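Local coordinates for lytic polysaccharide monooxygenase ([Kitasatospora] papulosa, PDB 6NDQ), which probably cleaves the glycosidic bonds of cellulose or a related polysaccharide by copper-dependent oxidation, at residues Arg74-Ser77 / Gly78-Asp81; Thr92-Thr95 / Asp96-Val100; Gly121-Pro124 / Ala125-Ala128. One frame throughout, in Å; residues are numbered along the deposited sequence.

Interaction 1 of 3, residues Arg74-Ser77 / Gly78-Asp81; sequences RTES and GRYD
Arg-74 and Asp-81 clasp each other across a tight turn. NE of Arg-74 reaches OD1 of Asp-81 and NH2 of Arg-74 reaches OD2 of Asp-81, both at 2.8 Å. The grip is side-on, one nitrogen to each oxygen, and the two planes lie 24° apart. A bend at chi3 (63°) of Arg-74 turns its guanidinium into line with the carboxylate. Behind this pair the backbone is wound closely. Glu-76, Ser-77 and Gly-78 have positive phi, so this short turn, helix 75-78, is left-handed. Gly-78 N donates to Arg-74 O at 3.0 Å, and Arg-79 N to Glu-76 O at 3.2 Å. A type I beta turn, Gly-78 to Asp-81, follows. The packed side belongs to Thr-75 and Tyr-80, both buried. CG2 of Thr-75 lies 4.0 Å from CD2 of the Tyr-80 ring. Tyr-80 and Arg-79 touch helix 43-46. The Glu-76 side is looser. Its carboxylate is stacked with the Arg-79 guanidinium, but OE1 of Glu-76 stays 4.2 Å from NH2 of Arg-79. A water donates a hydrogen bond to OE2 of Glu-76 and accepts a weak one from NH1 of Arg-79. Replacing Asp-81 with an alanine would probably leave the Arg-74 guanidinium without its countercharge and free to swing. The charges close the exposed end, backbone bonds hold the turn, and the Thr-75 and Tyr-80 hydroxyls fasten it to Tyr-52 O and Asn-47 O.

Interaction 2 of 3, residues Thr92-Thr95 / Asp96-Val100; sequences TDIT and DDFTV
Ile-94 sets its terminal methyl squarely on the ring of Phe-98, four residues further on. Its side chain can be followed outward. CB of Ile-94 lies 4.0 Å from CB of Phe-98, so the two side chains already start close together. CG1 stands between the backbone N and the carbonyl carbon (chi1 62°), and the chain then runs on extended. This carries CD1 over the ring. CD1 of Ile-94 is 3.7 Å from the centroid of the Phe-98 ring and only 6° off the ring normal. It is a centred CH-pi contact, with the methyl nearly equidistant from the six ring carbons. Val-183 and Phe-185 of strand 175-185 also touch the Ile-94 side chain.

The contact spans the short link between strand 92-94 and strand 97-104. The first strand runs parallel to 175-185 in the mixed sheet. The second lies between 2-6 and 148-154 in the antiparallel sheet. The chain therefore passes here from one sheet to the other of the immunoglobulin-like beta sandwich known in this enzyme family. Phe-98 is buried and reaches Val-153 in its own sheet and Val-164 in the other.

Around the bend, backbone oxygens come near the same ring. Thr-95 O approaches CD1 of Phe-98 obliquely, at 3.5 Å. Asp-96 O lies at the ring edge, in its plane, and accepts a hydrogen bond from Thr-155 OG1. The Thr-95 side chain itself spans the corner. Its OG1 takes the same torsional place as CG1 of Ile-94 (chi1 61°). From there OG1 of Thr-95 donates to Asp-97 O at 2.5 Å, a distance so short that its exact value is doubtful, bridging the corner between Thr-95 and Asp-97.

Interaction 3 of 3, residues Gly121-Pro124 / Ala125-Ala128; sequences GFDP and AAEA
The Phe-122 ring meets Ala-128 at its edge: Ala-128 O lies near the ring plane, 3.2 Å from CE2 of Phe-122. The Glu-127 side chain passes the same ring in the opposite direction. Its CB comes in obliquely, 3.6 Å from CE2 of Phe-122, and its carboxylate plane is turned 38° from the ring. That carboxylate receives a backbone N-H from above its plane. Asp-123 N donates to Glu-127 OE2 at 2.9 Å, with an N-H...O angle of 157°. The carboxylate of Asp-123 is also approached from above, by Ala-125 N, which lies 2.9 Å from OD1 of Asp-123. OD1 is in addition 3.2 Å from CB of Ala-125. On the other branch, OD2 of Asp-123 has CB of Ala-126 at 3.6 Å.

Asp-123 and Glu-127 are tied in both directions. The Glu-127 side chain is extended beyond CG and returns to the N-H of Asp-123. In exchange, Glu-127 N donates to Asp-123 O at 2.8 Å, almost straight down the C=O direction. Ala-126 N reaches the same oxygen from above the carbonyl plane, at 3.0 Å. One carbonyl thus accepts two N-H groups. Arg-161 of strand 160-170 touches the Asp-123 side chain. Pro-124 packs on Arg-161 and Val-163 of the same strand, while Phe-122 reaches Leu-129 and Asp-133 further along the loop.

The bond from Ala-125 N to OD1 closes an Asx turn. The bond from Ala-126 N to Asp-123 O closes a beta turn, with Pro-124 and Ala-125 at its corners in type I conformation. This overlap of turns folds the loop between antiparallel strands 110-118 and 134-139.

The three contacts follow one another along the chain and none touches another. Interaction 1 comes first, on helix 75-78 and the loop after it. Interaction 2 comes next, where strand 92-94 gives way to strand 97-104. Interaction 3 lies in the loop between strands 110-118 and 134-139. The centres of interactions 1 and 2 are 28 Å apart, on opposite sides of the centre of the chain. Interaction 3 has its centre 22 Å from that of interaction 1 and 19 Å from that of interaction 2. Strand 160-170 is touched by both interactions 2 and 3. Interactions 2 and 3 belong to connections of sandwich strands, while interaction 1 lies in the helical part.

Interaction 1 of 3, residues Arg74-Ser77 / Gly78-Asp81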
ATOM      1  N   ARG A  74       9.728   6.989  -5.601  1.00 19.19           N
ATOM      2  CA  ARG A  74      10.271   8.218  -5.045  1.00 17.78           C
ATOM      3  C   ARG A  74       9.489   9.429  -5.545  1.00 18.14           C
ATOM      4  O   ARG A  74      10.021  10.529  -5.663  1.00 17.58           O
ATOM      5  CB  ARG A  74      11.769   8.348  -5.345  1.00 18.04           C
ATOM      6  CG  ARG A  74      12.583   7.104  -4.978  1.00 21.13           C
ATOM      7  CD  ARG A  74      14.075   7.438  -4.809  1.00 17.84           C
ATOM      8  NE  ARG A  74      14.280   8.379  -3.710  1.00 18.53           N
ATOM      9  CZ  ARG A  74      15.252   9.294  -3.654  1.00 25.88           C
ATOM     10  NH1 ARG A  74      16.132   9.408  -4.645  1.00 26.90           N
ATOM     11  NH2 ARG A  74      15.352  10.095  -2.597  1.00 24.79           N
ATOM     12  N   THR A  75       8.185   9.239  -5.771  1.00 20.05           N
ATOM     13  CA  THR A  75       7.317  10.361  -6.109  1.00 18.18           C
ATOM     14  C   THR A  75       7.395  11.449  -5.031  1.00 21.13           C
ATOM     15  O   THR A  75       7.782  11.201  -3.876  1.00 20.26           O
ATOM     16  CB  THR A  75       5.878   9.872  -6.288  1.00 21.25           C
ATOM     17  OG1 THR A  75       5.120  10.852  -6.985  1.00 20.54           O
ATOM     18  CG2 THR A  75       5.207   9.649  -4.947  1.00 15.43           C
ATOM     19  N   GLU A  76       7.044  12.672  -5.427  1.00 21.08           N
ATOM     20  CA  GLU A  76       7.061  13.835  -4.535  1.00 23.69           C
ATOM     21  C   GLU A  76       8.424  14.012  -3.853  1.00 18.18           C
ATOM     22  O   GLU A  76       8.508  14.286  -2.656  1.00 19.90           O
ATOM     23  CB  GLU A  76       5.930  13.752  -3.500  1.00 21.38           C
ATOM     24  CG  GLU A  76       4.527  13.713  -4.113  1.00 22.91           C
ATOM     25  CD  GLU A  76       4.082  15.066  -4.652  1.00 29.61           C
ATOM     26  OE1 GLU A  76       4.861  16.033  -4.528  1.00 32.73           O
ATOM     27  OE2 GLU A  76       2.952  15.170  -5.190  1.00 33.51           O
ATOM     28  N   SER A  77       9.505  13.870  -4.638  1.00 21.66           N
ATOM     29  CA  SER A  77      10.884  14.041  -4.158  1.00 19.77           C
ATOM     30  C   SER A  77      11.196  13.135  -2.966  1.00 20.11           C
ATOM     31  O   SER A  77      11.811  13.565  -1.991  1.00 24.41           O
ATOM     32  CB  SER A  77      11.169  15.503  -3.806  1.00 23.23           C
ATOM     33  OG  SER A  77      10.722  16.371  -4.837  1.00 24.24           O
ATOM     34  N   GLY A  78      10.767  11.877  -3.051  1.00 18.93           N
ATOM     35  CA  GLY A  78      11.039  10.906  -1.996  1.00 18.28           C
ATOM     36  C   GLY A  78      10.341  11.133  -0.673  1.00 21.72           C
ATOM     37  O   GLY A  78      10.802  10.606   0.348  1.00 15.98           O
ATOM     38  N   ARG A  79       9.235  11.890  -0.654  1.00 18.41           N
ATOM     39  CA  ARG A  79       8.495  12.093   0.592  1.00 16.66           C
ATOM     40  C   ARG A  79       8.156  10.757   1.243  1.00 13.46           C
ATOM     41  O   ARG A  79       8.172  10.635   2.480  1.00 18.13           O
ATOM     42  CB  ARG A  79       7.218  12.909   0.323  1.00 18.54           C
ATOM     43  CG  ARG A  79       6.294  13.083   1.525  1.00 19.97           C
ATOM     44  CD  ARG A  79       4.904  13.538   1.088  1.00 20.84           C
ATOM     45  NE  ARG A  79       4.909  14.926   0.625  1.00 30.25           N
ATOM     46  CZ  ARG A  79       3.972  15.479  -0.149  1.00 32.71           C
ATOM     47  NH1 ARG A  79       2.927  14.769  -0.589  1.00 30.13           N
ATOM     48  NH2 ARG A  79       4.090  16.756  -0.499  1.00 33.51           N
ATOM     49  N   TYR A  80       7.865   9.739   0.431  1.00 15.51           N
ATOM     50  CA  TYR A  80       7.455   8.435   0.949  1.00 12.76           C
ATOM     51  C   TYR A  80       8.575   7.412   0.849  1.00 13.82           C
ATOM     52  O   TYR A  80       8.293   6.212   0.867  1.00 12.80           O
ATOM     53  CB  TYR A  80       6.200   7.930   0.215  1.00 17.49           C
ATOM     54  CG  TYR A  80       5.086   8.960   0.146  1.00 16.35           C
ATOM     55  CD1 TYR A  80       4.217   9.141   1.213  1.00 18.30           C
ATOM     56  CD2 TYR A  80       4.917   9.766  -0.982  1.00 15.94           C
ATOM     57  CE1 TYR A  80       3.210  10.092   1.178  1.00 16.31           C
ATOM     58  CE2 TYR A  80       3.901  10.732  -1.031  1.00 18.80           C
ATOM     59  CZ  TYR A  80       3.050  10.887   0.044  1.00 18.37           C
ATOM     60  OH  TYR A  80       2.048  11.844  -0.002  1.00 17.45           O
ATOM     61  N   ASP A  81       9.831   7.869   0.723  1.00 14.78           N
ATOM     62  CA  ASP A  81      10.982   6.981   0.555  1.00 12.74           C
ATOM     63  C   ASP A  81      10.956   5.881   1.611  1.00 10.55           C
ATOM     64  O   ASP A  81      11.156   4.702   1.299  1.00 13.36           O
ATOM     65  CB  ASP A  81      12.295   7.764   0.716  1.00 16.27           C
ATOM     66  CG  ASP A  81      12.856   8.307  -0.587  1.00 19.65           C
ATOM     67  OD1 ASP A  81      12.510   7.769  -1.662  1.00 17.57           O
ATOM     68  OD2 ASP A  81      13.662   9.267  -0.493  1.00 17.69           O
TER
HETATM   69  O   HOH W   1       8.223   9.053  -2.549  1.00 15.97           O
HETATM   70  O   HOH W   2       1.203  14.218  -3.277  1.00 28.48           O

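Interaction 2 of 3, residues Thr92-Thr95 / Asp96-Val100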
ATOM      1  N   THR A  92      -2.022  -6.806   8.715  1.00 18.38           N
ATOM      2  CA  THR A  92      -3.447  -7.055   8.904  1.00 19.11           C
ATOM      3  C   THR A  92      -3.714  -8.505   8.550  1.00 22.04           C
ATOM      4  O   THR A  92      -3.296  -8.969   7.476  1.00 20.42           O
ATOM      5  CB  THR A  92      -4.319  -6.151   8.020  1.00 16.43           C
ATOM      6  OG1 THR A  92      -4.139  -4.788   8.402  1.00 18.32           O
ATOM      7  CG2 THR A  92      -5.786  -6.511   8.175  1.00 18.33           C
ATOM      8  N   ASP A  93      -4.372  -9.219   9.463  1.00 22.99           N
ATOM      9  CA  ASP A  93      -4.849 -10.563   9.168  1.00 27.18           C
ATOM     10  C   ASP A  93      -5.874 -10.525   8.046  1.00 26.20           C
ATOM     11  O   ASP A  93      -6.812  -9.718   8.067  1.00 24.30           O
ATOM     12  CB  ASP A  93      -5.477 -11.184  10.412  1.00 25.43           C
ATOM     13  CG  ASP A  93      -4.505 -12.010  11.201  1.00 28.28           C
ATOM     14  OD1 ASP A  93      -3.286 -11.731  11.134  1.00 31.31           O
ATOM     15  OD2 ASP A  93      -4.964 -12.955  11.874  1.00 33.63           O
ATOM     16  N   ILE A  94      -5.707 -11.403   7.061  1.00 26.11           N
ATOM     17  CA  ILE A  94      -6.707 -11.597   6.021  1.00 23.89           C
ATOM     18  C   ILE A  94      -6.803 -13.089   5.734  1.00 22.75           C
ATOM     19  O   ILE A  94      -5.913 -13.865   6.078  1.00 26.23           O
ATOM     20  CB  ILE A  94      -6.379 -10.812   4.726  1.00 22.81           C
ATOM     21  CG1 ILE A  94      -5.055 -11.296   4.127  1.00 20.43           C
ATOM     22  CG2 ILE A  94      -6.346  -9.296   4.993  1.00 22.26           C
ATOM     23  CD1 ILE A  94      -4.704 -10.605   2.809  1.00 19.16           C
ATOM     24  N   THR A  95      -7.905 -13.485   5.100  1.00 23.68           N
ATOM     25  CA  THR A  95      -8.095 -14.845   4.613  1.00 22.94           C
ATOM     26  C   THR A  95      -7.782 -14.920   3.120  1.00 23.46           C
ATOM     27  O   THR A  95      -7.602 -13.900   2.455  1.00 24.49           O
ATOM     28  CB  THR A  95      -9.531 -15.308   4.883  1.00 27.03           C
ATOM     29  OG1 THR A  95     -10.446 -14.442   4.196  1.00 30.62           O
ATOM     30  CG2 THR A  95      -9.818 -15.242   6.367  1.00 30.59           C
ATOM     31  N   ASP A  96      -7.740 -16.154   2.592  1.00 24.01           N
ATOM     32  CA  ASP A  96      -7.474 -16.360   1.165  1.00 26.37           C
ATOM     33  C   ASP A  96      -8.334 -15.452   0.297  1.00 25.37           C
ATOM     34  O   ASP A  96      -7.856 -14.878  -0.696  1.00 24.38           O
ATOM     35  CB  ASP A  96      -7.735 -17.814   0.768  1.00 27.04           C
ATOM     36  CG  ASP A  96      -6.832 -18.794   1.476  1.00 32.03           C
ATOM     37  OD1 ASP A  96      -5.697 -18.415   1.827  1.00 35.12           O
ATOM     38  OD2 ASP A  96      -7.265 -19.947   1.679  1.00 36.11           O
ATOM     39  N   ASP A  97      -9.616 -15.346   0.630  1.00 24.04           N
ATOM     40  CA  ASP A  97     -10.525 -14.415  -0.020  1.00 25.67           C
ATOM     41  C   ASP A  97     -10.670 -13.180   0.859  1.00 23.45           C
ATOM     42  O   ASP A  97     -10.985 -13.294   2.050  1.00 23.53           O
ATOM     43  CB  ASP A  97     -11.871 -15.085  -0.284  1.00 29.00           C
ATOM     44  CG  ASP A  97     -11.729 -16.307  -1.176  1.00 27.39           C
ATOM     45  OD1 ASP A  97     -10.707 -16.395  -1.887  1.00 30.56           O
ATOM     46  OD2 ASP A  97     -12.623 -17.169  -1.171  1.00 34.38           O
ATOM     47  N   PHE A  98     -10.401 -12.006   0.284  1.00 19.73           N
ATOM     48  CA  PHE A  98     -10.397 -10.768   1.051  1.00 18.54           C
ATOM     49  C   PHE A  98     -10.818  -9.627   0.143  1.00 21.60           C
ATOM     50  O   PHE A  98     -10.890  -9.775  -1.076  1.00 22.36           O
ATOM     51  CB  PHE A  98      -9.026 -10.505   1.696  1.00 22.34           C
ATOM     52  CG  PHE A  98      -7.893 -10.291   0.706  1.00 18.75           C
ATOM     53  CD1 PHE A  98      -7.277 -11.361   0.080  1.00 20.62           C
ATOM     54  CD2 PHE A  98      -7.415  -9.015   0.464  1.00 19.58           C
ATOM     55  CE1 PHE A  98      -6.216 -11.155  -0.811  1.00 19.34           C
ATOM     56  CE2 PHE A  98      -6.361  -8.805  -0.409  1.00 18.36           C
ATOM     57  CZ  PHE A  98      -5.762  -9.864  -1.047  1.00 17.37           C
ATOM     58  N   THR A  99     -11.146  -8.497   0.758  1.00 20.38           N
ATOM     59  CA  THR A  99     -11.600  -7.313   0.047  1.00 21.76           C
ATOM     60  C   THR A  99     -10.621  -6.177   0.296  1.00 22.27           C
ATOM     61  O   THR A  99     -10.227  -5.926   1.436  1.00 20.98           O
ATOM     62  CB  THR A  99     -13.023  -6.913   0.485  1.00 22.60           C
ATOM     63  OG1 THR A  99     -13.976  -7.716  -0.216  1.00 24.74           O
ATOM     64  CG2 THR A  99     -13.297  -5.449   0.193  1.00 23.85           C
ATOM     65  N   VAL A 100     -10.233  -5.487  -0.767  1.00 19.38           N
ATOM     66  CA  VAL A 100      -9.404  -4.300  -0.622  1.00 18.53           C
ATOM     67  C   VAL A 100     -10.334  -3.100  -0.664  1.00 15.92           C
ATOM     68  O   VAL A 100     -11.100  -2.932  -1.623  1.00 19.04           O
ATOM     69  CB  VAL A 100      -8.338  -4.216  -1.720  1.00 14.97           C
ATOM     70  CG1 VAL A 100      -7.650  -2.875  -1.653  1.00 16.74           C
ATOM     71  CG2 VAL A 100      -7.317  -5.347  -1.578  1.00 14.96           C
TER

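Interaction 3 of 3, residues Gly121-Pro124 / Ala125-Ala128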
ATOM      1  N   GLY A 121       7.048 -17.590  -0.616  1.00 26.64           N
ATOM      2  CA  GLY A 121       8.496 -17.635  -0.651  1.00 27.32           C
ATOM      3  C   GLY A 121       9.172 -16.294  -0.455  1.00 27.36           C
ATOM      4  O   GLY A 121      10.367 -16.261  -0.128  1.00 22.84           O
ATOM      5  N   PHE A 122       8.452 -15.189  -0.655  1.00 20.12           N
ATOM      6  CA  PHE A 122       9.001 -13.855  -0.446  1.00 22.44           C
ATOM      7  C   PHE A 122       8.778 -13.425   1.005  1.00 22.07           C
ATOM      8  O   PHE A 122       7.666 -13.556   1.542  1.00 21.40           O
ATOM      9  CB  PHE A 122       8.357 -12.863  -1.424  1.00 22.66           C
ATOM     10  CG  PHE A 122       8.809 -11.435  -1.244  1.00 21.21           C
ATOM     11  CD1 PHE A 122       8.054 -10.543  -0.498  1.00 20.47           C
ATOM     12  CD2 PHE A 122       9.974 -10.979  -1.843  1.00 20.48           C
ATOM     13  CE1 PHE A 122       8.453  -9.224  -0.334  1.00 18.68           C
ATOM     14  CE2 PHE A 122      10.385  -9.672  -1.667  1.00 21.58           C
ATOM     15  CZ  PHE A 122       9.622  -8.791  -0.917  1.00 19.29           C
ATOM     16  N   ASP A 123       9.840 -12.923   1.639  1.00 20.24           N
ATOM     17  CA  ASP A 123       9.767 -12.464   3.026  1.00 23.43           C
ATOM     18  C   ASP A 123       9.912 -10.948   3.042  1.00 21.37           C
ATOM     19  O   ASP A 123      11.036 -10.428   2.913  1.00 18.33           O
ATOM     20  CB  ASP A 123      10.847 -13.119   3.890  1.00 22.20           C
ATOM     21  CG  ASP A 123      10.803 -12.664   5.356  1.00 28.11           C
ATOM     22  OD1 ASP A 123       9.954 -11.823   5.736  1.00 24.93           O
ATOM     23  OD2 ASP A 123      11.648 -13.149   6.135  1.00 23.30           O
ATOM     24  N   PRO A 124       8.810 -10.208   3.191  1.00 21.12           N
ATOM     25  CA  PRO A 124       8.888  -8.737   3.211  1.00 18.71           C
ATOM     26  C   PRO A 124       9.712  -8.176   4.352  1.00 22.16           C
ATOM     27  O   PRO A 124      10.110  -7.007   4.292  1.00 21.09           O
ATOM     28  CB  PRO A 124       7.421  -8.314   3.348  1.00 19.76           C
ATOM     29  CG  PRO A 124       6.606  -9.498   2.861  1.00 21.39           C
ATOM     30  CD  PRO A 124       7.420 -10.705   3.241  1.00 20.27           C
ATOM     31  N   ALA A 125       9.925  -8.950   5.414  1.00 18.51           N
ATOM     32  CA  ALA A 125      10.725  -8.527   6.555  1.00 17.77           C
ATOM     33  C   ALA A 125      12.224  -8.658   6.324  1.00 19.25           C
ATOM     34  O   ALA A 125      13.005  -8.143   7.134  1.00 22.19           O
ATOM     35  CB  ALA A 125      10.331  -9.341   7.795  1.00 20.70           C
ATOM     36  N   ALA A 126      12.643  -9.297   5.227  1.00 20.56           N
ATOM     37  CA  ALA A 126      14.047  -9.548   4.950  1.00 17.38           C
ATOM     38  C   ALA A 126      14.452  -9.222   3.529  1.00 17.71           C
ATOM     39  O   ALA A 126      15.654  -9.166   3.248  1.00 20.10           O
ATOM     40  CB  ALA A 126      14.390 -11.021   5.216  1.00 23.21           C
ATOM     41  N   GLU A 127      13.503  -9.052   2.625  1.00 18.06           N
ATOM     42  CA  GLU A 127      13.787  -8.868   1.210  1.00 16.50           C
ATOM     43  C   GLU A 127      13.160  -7.584   0.707  1.00 19.59           C
ATOM     44  O   GLU A 127      12.080  -7.180   1.150  1.00 16.63           O
ATOM     45  CB  GLU A 127      13.266 -10.066   0.403  1.00 18.74           C
ATOM     46  CG  GLU A 127      13.779 -11.411   0.900  1.00 21.22           C
ATOM     47  CD  GLU A 127      13.289 -12.587   0.065  1.00 24.54           C
ATOM     48  OE1 GLU A 127      13.693 -12.672  -1.116  1.00 31.84           O
ATOM     49  OE2 GLU A 127      12.493 -13.412   0.576  1.00 25.09           O
ATOM     50  N   ALA A 128      13.850  -6.951  -0.245  1.00 16.96           N
ATOM     51  CA  ALA A 128      13.325  -5.781  -0.906  1.00 20.08           C
ATOM     52  C   ALA A 128      12.225  -6.168  -1.894  1.00 18.59           C
ATOM     53  O   ALA A 128      12.290  -7.206  -2.556  1.00 16.74           O
ATOM     54  CB  ALA A 128      14.452  -5.045  -1.624  1.00 17.25           C
TER
HETATM   55  O   HOH W   3       9.810  -5.766   2.082  1.00 19.02           O